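Local coordinates for P protein (Mumps virus, PDB 3BBZ), which binds the viral nucleocapsid through this small three-helix domain of the phosphoprotein, a part of the viral polymerase, at residues V5-M10 / Q26-A31. The protein carries 1 engineered substitution. Sequence-based numbering, arbitrary orientation.
Sequences VMITKM and QRLAKA
L28 reaches across from its helix and sets its two methyl groups against I7 and T8. Its CG stands anti to the backbone N (chi1 -177°), which turns the fork toward the facing helix, where the side chains meet at a slant. Both methyls touch the beta-branch methyl of I7, with L28 CD2 3.8 Å from I7 CG2. CD1 lies almost as close to it and, more loosely, 4.1 Å from the end methyl CD1 of I7. L28 CD2 alone goes on to T8, fitting against the backbone 3.5 Å from T8 N. Isoleucine suits its place because the beta branch puts carbon close to the helix surface, where the forked end of leucine can rest on it; both side chains are buried.

At the border of this apolar patch T8 offers an oxygen instead of a methyl. T8 OG1 is 3.2 Å from L28 CD2, a close contact but not a polar bond. The hydroxyl is hydrogen-bonded instead to K4 O, one turn earlier in its own helix. With chi1 at -54° the oxygen sits beside the backbone N, within reach of that carbonyl; this lets threonine border the apolar contact while its hydroxyl bonds to K4 O.

At the C-terminal end of helix 18-29 the long K30 folds back over the last turn. Its NZ bonds to Q26 O at 2.6 Å and also to Q26 OE1, tilted from both carbonyl planes. The polar tie between the helices is K4, whose NZ bonds to L28 O and A31 O.

Helix 34-47 completes the three-helix bundle: I7 packs on K41 and I44, L28 touches L37, and R27 links helix 18-29 to helix 34-47 through a salt bridge with D43.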
loop_
_atom_site.group_PDB
_atom_site.type_symbol
_atom_site.label_atom_id
_atom_site.label_comp_id
_atom_site.label_asym_id
_atom_site.label_seq_id
_atom_site.Cartn_x
_atom_site.Cartn_y
_atom_site.Cartn_z
ATOM N N VAL A 5 7.034 6.126 -2.705
ATOM C CA VAL A 5 6.251 7.374 -2.814
ATOM C C VAL A 5 4.971 7.068 -3.566
ATOM O O VAL A 5 3.898 7.406 -3.092
ATOM C CB VAL A 5 7.032 8.498 -3.515
ATOM C CG1 VAL A 5 6.200 9.803 -3.652
ATOM C CG2 VAL A 5 8.370 8.730 -2.752
ATOM N N MET A 6 5.103 6.396 -4.716
ATOM C CA MET A 6 3.965 5.990 -5.542
ATOM C C MET A 6 2.958 5.161 -4.761
ATOM O O MET A 6 1.761 5.450 -4.807
ATOM C CB MET A 6 4.447 5.170 -6.759
ATOM C CG MET A 6 5.166 5.926 -7.869
ATOM S SD MET A 6 4.437 7.538 -8.253
ATOM C CE MET A 6 5.393 8.675 -7.220
ATOM N N ILE A 7 3.426 4.122 -4.051
ATOM C CA ILE A 7 2.515 3.244 -3.260
ATOM C C ILE A 7 1.951 3.981 -2.051
ATOM O O ILE A 7 0.794 3.745 -1.708
ATOM C CB ILE A 7 3.141 1.866 -2.880
ATOM C CG1 ILE A 7 3.656 1.131 -4.145
ATOM C CG2 ILE A 7 2.145 0.955 -2.090
ATOM C CD1 ILE A 7 4.736 0.034 -3.827
ATOM N N THR A 8 2.700 4.905 -1.430
ATOM C CA THR A 8 2.094 5.724 -0.372
ATOM C C THR A 8 0.929 6.554 -0.928
ATOM O O THR A 8 -0.086 6.647 -0.287
ATOM C CB THR A 8 3.071 6.621 0.380
ATOM O OG1 THR A 8 4.137 5.821 0.869
ATOM C CG2 THR A 8 2.396 7.331 1.571
ATOM N N LYS A 9 1.080 7.104 -2.142
ATOM C CA LYS A 9 -0.002 7.857 -2.779
ATOM C C LYS A 9 -1.141 6.965 -3.177
ATOM O O LYS A 9 -2.307 7.387 -3.082
ATOM C CB LYS A 9 0.527 8.630 -3.993
ATOM C CG LYS A 9 1.602 9.680 -3.589
ATOM C CD LYS A 9 2.085 10.518 -4.695
ATOM C CE LYS A 9 0.970 11.483 -5.218
ATOM N NZ LYS A 9 0.330 12.301 -4.136
ATOM N N MET A 10 -0.839 5.738 -3.607
ATOM C CA MET A 10 -1.907 4.762 -3.848
ATOM C C MET A 10 -2.786 4.532 -2.644
ATOM O O MET A 10 -3.992 4.437 -2.758
ATOM C CB MET A 10 -1.392 3.412 -4.367
ATOM C CG MET A 10 -0.922 3.457 -5.804
ATOM S SD MET A 10 -0.253 1.848 -6.217
ATOM C CE MET A 10 0.723 2.230 -7.623
ATOM N N GLN A 26 2.122 0.847 7.559
ATOM C CA GLN A 26 3.029 0.021 8.360
ATOM C C GLN A 26 3.623 -1.076 7.499
ATOM O O GLN A 26 4.798 -1.293 7.556
ATOM C CB GLN A 26 2.318 -0.579 9.574
ATOM C CG GLN A 26 2.047 0.430 10.714
ATOM C CD GLN A 26 3.080 0.359 11.848
ATOM O OE1 GLN A 26 4.136 -0.236 11.678
ATOM N NE2 GLN A 26 2.771 0.989 13.003
ATOM N N ARG A 27 2.792 -1.770 6.714
ATOM C CA ARG A 27 3.255 -2.776 5.747
ATOM C C ARG A 27 4.285 -2.230 4.752
ATOM O O ARG A 27 5.344 -2.818 4.530
ATOM C CB ARG A 27 2.044 -3.381 5.019
ATOM C CG ARG A 27 2.288 -4.745 4.391
ATOM C CD ARG A 27 0.984 -5.498 4.043
ATOM N NE ARG A 27 1.268 -6.547 3.047
ATOM C CZ ARG A 27 0.404 -6.976 2.113
ATOM N NH1 ARG A 27 -0.822 -6.475 2.027
ATOM N NH2 ARG A 27 0.769 -7.930 1.256
ATOM N N LEU A 28 3.990 -1.073 4.163
ATOM C CA LEU A 28 4.858 -0.498 3.178
ATOM C C LEU A 28 6.191 -0.059 3.773
ATOM O O LEU A 28 7.238 -0.285 3.160
ATOM C CB LEU A 28 4.177 0.672 2.482
ATOM C CG LEU A 28 4.904 1.384 1.333
ATOM C CD1 LEU A 28 5.249 0.424 0.204
ATOM C CD2 LEU A 28 4.061 2.575 0.815
ATOM N N ALA A 29 6.149 0.517 4.972
ATOM C CA ALA A 29 7.360 1.010 5.628
ATOM C C ALA A 29 8.367 -0.130 5.931
ATOM O O ALA A 29 9.571 0.114 6.014
ATOM C CB ALA A 29 7.005 1.764 6.889
ATOM N N LYS A 30 7.859 -1.359 6.071
ATOM C CA LYS A 30 8.633 -2.513 6.513
ATOM C C LYS A 30 9.000 -3.445 5.392
ATOM O O LYS A 30 9.429 -4.547 5.702
ATOM C CB LYS A 30 7.804 -3.349 7.489
ATOM C CG LYS A 30 8.184 -3.320 8.957
ATOM C CD LYS A 30 8.231 -1.900 9.561
ATOM C CE LYS A 30 6.992 -1.548 10.343
ATOM N NZ LYS A 30 6.161 -0.539 9.617
ATOM N N ALA A 31 8.735 -3.072 4.133
ATOM C CA ALA A 31 9.049 -3.887 2.952
ATOM C C ALA A 31 9.922 -3.075 1.993
ATOM O O ALA A 31 9.813 -1.855 1.912
ATOM C CB ALA A 31 7.770 -4.347 2.207
#